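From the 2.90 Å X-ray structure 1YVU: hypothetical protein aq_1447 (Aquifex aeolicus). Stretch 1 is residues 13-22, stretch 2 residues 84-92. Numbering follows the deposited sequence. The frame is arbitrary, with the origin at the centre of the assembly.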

# COMPACT_ATOMS: atom_id res chain seq x y z
N GLU A 13 11.80 0.03 -26.31
CA GLU A 13 11.59 -0.62 -27.59
C GLU A 13 12.50 -1.82 -27.77
O GLU A 13 13.60 -1.86 -27.21
N TYR A 14 11.99 -2.83 -28.48
CA TYR A 14 12.73 -4.05 -28.78
C TYR A 14 12.65 -4.37 -30.30
O TYR A 14 11.57 -4.65 -30.84
N ARG A 15 13.81 -4.30 -30.96
CA ARG A 15 13.96 -4.58 -32.39
C ARG A 15 15.20 -5.52 -32.54
O ARG A 15 16.23 -5.09 -33.06
N PRO A 16 15.08 -6.82 -32.14
CA PRO A 16 16.21 -7.77 -32.23
C PRO A 16 16.87 -8.07 -33.58
O PRO A 16 16.22 -8.01 -34.65
N LYS A 17 18.19 -8.31 -33.51
CA LYS A 17 19.03 -8.64 -34.66
C LYS A 17 18.67 -10.09 -35.08
O LYS A 17 17.97 -10.29 -36.08
N ASP A 18 19.05 -11.06 -34.25
CA ASP A 18 18.74 -12.49 -34.47
C ASP A 18 17.31 -12.66 -33.92
O ASP A 18 17.10 -12.84 -32.72
N THR A 19 16.34 -12.52 -34.82
CA THR A 19 14.91 -12.61 -34.49
C THR A 19 14.37 -14.05 -34.33
O THR A 19 13.16 -14.26 -34.24
N THR A 20 15.28 -15.03 -34.28
CA THR A 20 14.92 -16.45 -34.13
C THR A 20 14.70 -16.84 -32.66
O THR A 20 15.56 -16.61 -31.80
N PHE A 21 13.49 -17.37 -32.42
CA PHE A 21 12.98 -17.82 -31.10
C PHE A 21 12.47 -19.27 -31.08
O PHE A 21 11.70 -19.68 -31.95
N THR A 22 12.82 -19.99 -30.01
CA THR A 22 12.38 -21.37 -29.80
C THR A 22 11.10 -21.44 -28.93
O THR A 22 11.06 -20.96 -27.79
N GLY A 84 9.31 -26.65 -31.67
CA GLY A 84 10.39 -25.85 -32.23
C GLY A 84 9.95 -24.49 -32.76
O GLY A 84 8.78 -24.11 -32.67
N GLU A 85 10.93 -23.81 -33.38
CA GLU A 85 10.90 -22.46 -33.98
C GLU A 85 9.72 -21.70 -34.60
O GLU A 85 8.77 -22.27 -35.14
N GLU A 86 9.88 -20.37 -34.54
CA GLU A 86 8.99 -19.32 -35.07
C GLU A 86 9.74 -17.97 -34.90
O GLU A 86 10.51 -17.80 -33.97
N GLU A 87 9.53 -17.05 -35.85
CA GLU A 87 10.18 -15.74 -35.85
C GLU A 87 9.30 -14.63 -35.29
O GLU A 87 8.17 -14.39 -35.75
N PHE A 88 9.87 -13.92 -34.32
CA PHE A 88 9.27 -12.83 -33.53
C PHE A 88 8.94 -11.48 -34.22
O PHE A 88 9.82 -10.80 -34.74
N ARG A 89 7.68 -11.07 -34.12
CA ARG A 89 7.22 -9.81 -34.73
C ARG A 89 6.55 -8.85 -33.73
O ARG A 89 5.34 -8.55 -33.86
N GLY A 90 7.34 -8.36 -32.76
CA GLY A 90 6.83 -7.44 -31.73
C GLY A 90 6.04 -8.13 -30.61
O GLY A 90 5.81 -9.33 -30.69
N PHE A 91 5.64 -7.38 -29.58
CA PHE A 91 4.89 -7.97 -28.47
C PHE A 91 3.41 -7.69 -28.58
O PHE A 91 2.99 -6.75 -29.26
N GLN A 92 2.63 -8.47 -27.82
CA GLN A 92 1.16 -8.35 -27.75
C GLN A 92 0.73 -7.75 -26.40
O GLN A 92 -0.37 -7.17 -26.26

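The two stretches meet through a short antiparallel ladder, and the side chains sort themselves around it. Glu 86 N donates to Phe 21 O at 3.2 Å, while the return bond from Phe 21 N to Glu 86 O, 3.4 Å, is weak, as is the one from Phe 88 N to Thr 19 O, 3.3 Å. Alternation along the strands puts Thr 20 and Glu 87 on one face of the sheet, Phe 21 and Glu 86 on the other.

The chief bump is Phe 88, which buries more area against the other stretch than any other residue here. Its CA-to-CB bond points toward stretch 1, and a t rotamer (chi1 179°) carries the ring into a hollow lined by Tyr 14, Pro 16, Thr 19 and Phe 21. Phe 21, an m rotamer, offers a ring face to the base of this side chain: Phe 88 CB lies over it, 4.1 Å from the ring centroid and 12° off the normal. The two rings are nearly parallel, planes 7° apart, but so far slid that they barely overlap. A flat aromatic suits Phe 21 because it gives the methylene a broad apolar surface. Thr 19 closes the edge of the Phe 88 ring with its methyl; that same CG2 comes within 3.1 Å of Phe 88 O, a tight fit. Thr 19 OG1 donates to Lys 17 O at 3.1 Å, so its hydroxyl is satisfied within its own turn. The compact ring of Pro 16 adds a smaller apolar patch, its CG 4.0 Å from Phe 88 CD2.

Tyr 14, also t, sets one side of its ring against two phenylalanines of stretch 2, both closest at CD2. Its CD2 lies 3.6 Å from Phe 88 CE2 and 3.5 Å from Phe 91 CZ. With Phe 88 the ring planes meet obliquely at 49°; with Phe 91 the rings touch rim to rim. Phe 91 leaves its backbone sideways, yet its m rotamer brings the ring's end to Tyr 14. Between the two phenylalanines, Gly 90 adopts a positive phi of 78°, a conformation that favours glycine.

On the face of Thr 20 and Glu 87 the packing is polar and more open. Both are m at chi1, and the long glutamate reaches across so that Glu 87 OE2 lies 3.0 Å from Thr 20 OG1, within hydrogen-bonding distance. Threonine suits this site by serving two neighbours: its methyl CG2 also rests 4.0 Å from the aliphatic CG of Glu 85. Glu 86, by contrast, leads its carboxylate away from stretch 1.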

# COMPACT_ATOMS: atom_id res chain seq x y z
CB GLU A 13 11.83 0.40 -28.72
CG GLU A 13 10.57 1.10 -29.20
CD GLU A 13 10.78 2.54 -29.60
OE1 GLU A 13 11.84 2.91 -30.14
OE2 GLU A 13 9.84 3.33 -29.40
CB TYR A 14 12.23 -5.22 -27.93
CG TYR A 14 13.09 -6.47 -28.02
CD1 TYR A 14 14.49 -6.41 -27.89
CD2 TYR A 14 12.50 -7.73 -28.24
CE1 TYR A 14 15.29 -7.56 -27.98
CE2 TYR A 14 13.30 -8.90 -28.33
CZ TYR A 14 14.70 -8.80 -28.21
OH TYR A 14 15.50 -9.92 -28.39
CB ARG A 15 14.22 -3.27 -33.17
CG ARG A 15 13.24 -2.13 -32.95
CD ARG A 15 13.65 -0.89 -33.77
NE ARG A 15 13.25 0.42 -33.22
CZ ARG A 15 12.01 0.85 -33.05
NH1 ARG A 15 10.97 0.08 -33.34
NH2 ARG A 15 11.79 2.11 -32.71
CB PRO A 16 15.66 -9.03 -31.55
CG PRO A 16 14.23 -9.00 -31.87
CD PRO A 16 13.84 -7.54 -31.76
CB LYS A 17 20.52 -8.50 -34.30
CG LYS A 17 20.96 -7.13 -33.70
CD LYS A 17 22.47 -7.10 -33.32
CE LYS A 17 22.93 -5.71 -32.86
NZ LYS A 17 24.35 -5.64 -32.42
CB ASP A 18 19.75 -13.39 -33.73
CG ASP A 18 19.58 -14.88 -34.05
OD1 ASP A 18 18.85 -15.57 -33.31
OD2 ASP A 18 20.18 -15.38 -35.04
CB THR A 19 14.08 -11.81 -35.56
OG1 THR A 19 14.89 -10.77 -36.11
CG2 THR A 19 12.88 -11.15 -34.93
CB THR A 20 15.96 -17.41 -34.77
OG1 THR A 20 16.47 -16.84 -35.99
CG2 THR A 20 15.30 -18.75 -35.11
CB PHE A 21 11.78 -16.94 -30.66
CG PHE A 21 12.16 -15.66 -29.98
CD1 PHE A 21 13.16 -14.80 -30.49
CD2 PHE A 21 11.46 -15.27 -28.83
CE1 PHE A 21 13.46 -13.57 -29.89
CE2 PHE A 21 11.75 -14.03 -28.20
CZ PHE A 21 12.75 -13.17 -28.74
CB THR A 22 13.52 -22.21 -29.17
OG1 THR A 22 14.71 -22.04 -29.95
CG2 THR A 22 13.16 -23.70 -29.17
CB GLU A 85 12.08 -22.33 -34.95
CG GLU A 85 13.41 -22.18 -34.25
CD GLU A 85 14.54 -22.88 -34.98
OE1 GLU A 85 14.69 -22.65 -36.21
OE2 GLU A 85 15.27 -23.65 -34.32
CB GLU A 86 7.64 -19.28 -34.35
CG GLU A 86 6.46 -19.82 -35.18
CD GLU A 86 5.11 -19.34 -34.67
OE1 GLU A 86 4.68 -18.26 -35.13
OE2 GLU A 86 4.48 -20.03 -33.83
CB GLU A 87 10.67 -15.38 -37.25
CG GLU A 87 11.62 -16.41 -37.87
CD GLU A 87 12.96 -15.84 -38.26
OE1 GLU A 87 13.02 -15.02 -39.20
OE2 GLU A 87 13.97 -16.22 -37.62
CB PHE A 88 10.20 -12.61 -32.32
CG PHE A 88 9.79 -11.50 -31.39
CD1 PHE A 88 8.73 -11.67 -30.49
CD2 PHE A 88 10.52 -10.30 -31.37
CE1 PHE A 88 8.39 -10.65 -29.58
CE2 PHE A 88 10.19 -9.27 -30.46
CZ PHE A 88 9.13 -9.45 -29.57
CB ARG A 89 6.26 -10.12 -35.89
CG ARG A 89 6.81 -11.11 -36.91
CD ARG A 89 6.07 -11.08 -38.23
NE ARG A 89 6.14 -9.77 -38.88
CZ ARG A 89 7.24 -9.21 -39.38
NH1 ARG A 89 8.41 -9.83 -39.32
NH2 ARG A 89 7.17 -8.01 -39.91
CB PHE A 91 5.34 -7.40 -27.12
CG PHE A 91 6.81 -7.47 -26.87
CD1 PHE A 91 7.64 -6.37 -27.20
CD2 PHE A 91 7.39 -8.60 -26.26
CE1 PHE A 91 9.04 -6.41 -26.93
CE2 PHE A 91 8.79 -8.66 -25.98
CZ PHE A 91 9.61 -7.56 -26.32
CB GLN A 92 0.52 -9.73 -27.93
CG GLN A 92 1.07 -10.51 -29.13
CD GLN A 92 0.39 -11.84 -29.35
OE1 GLN A 92 -0.41 -12.29 -28.52
NE2 GLN A 92 0.70 -12.48 -30.49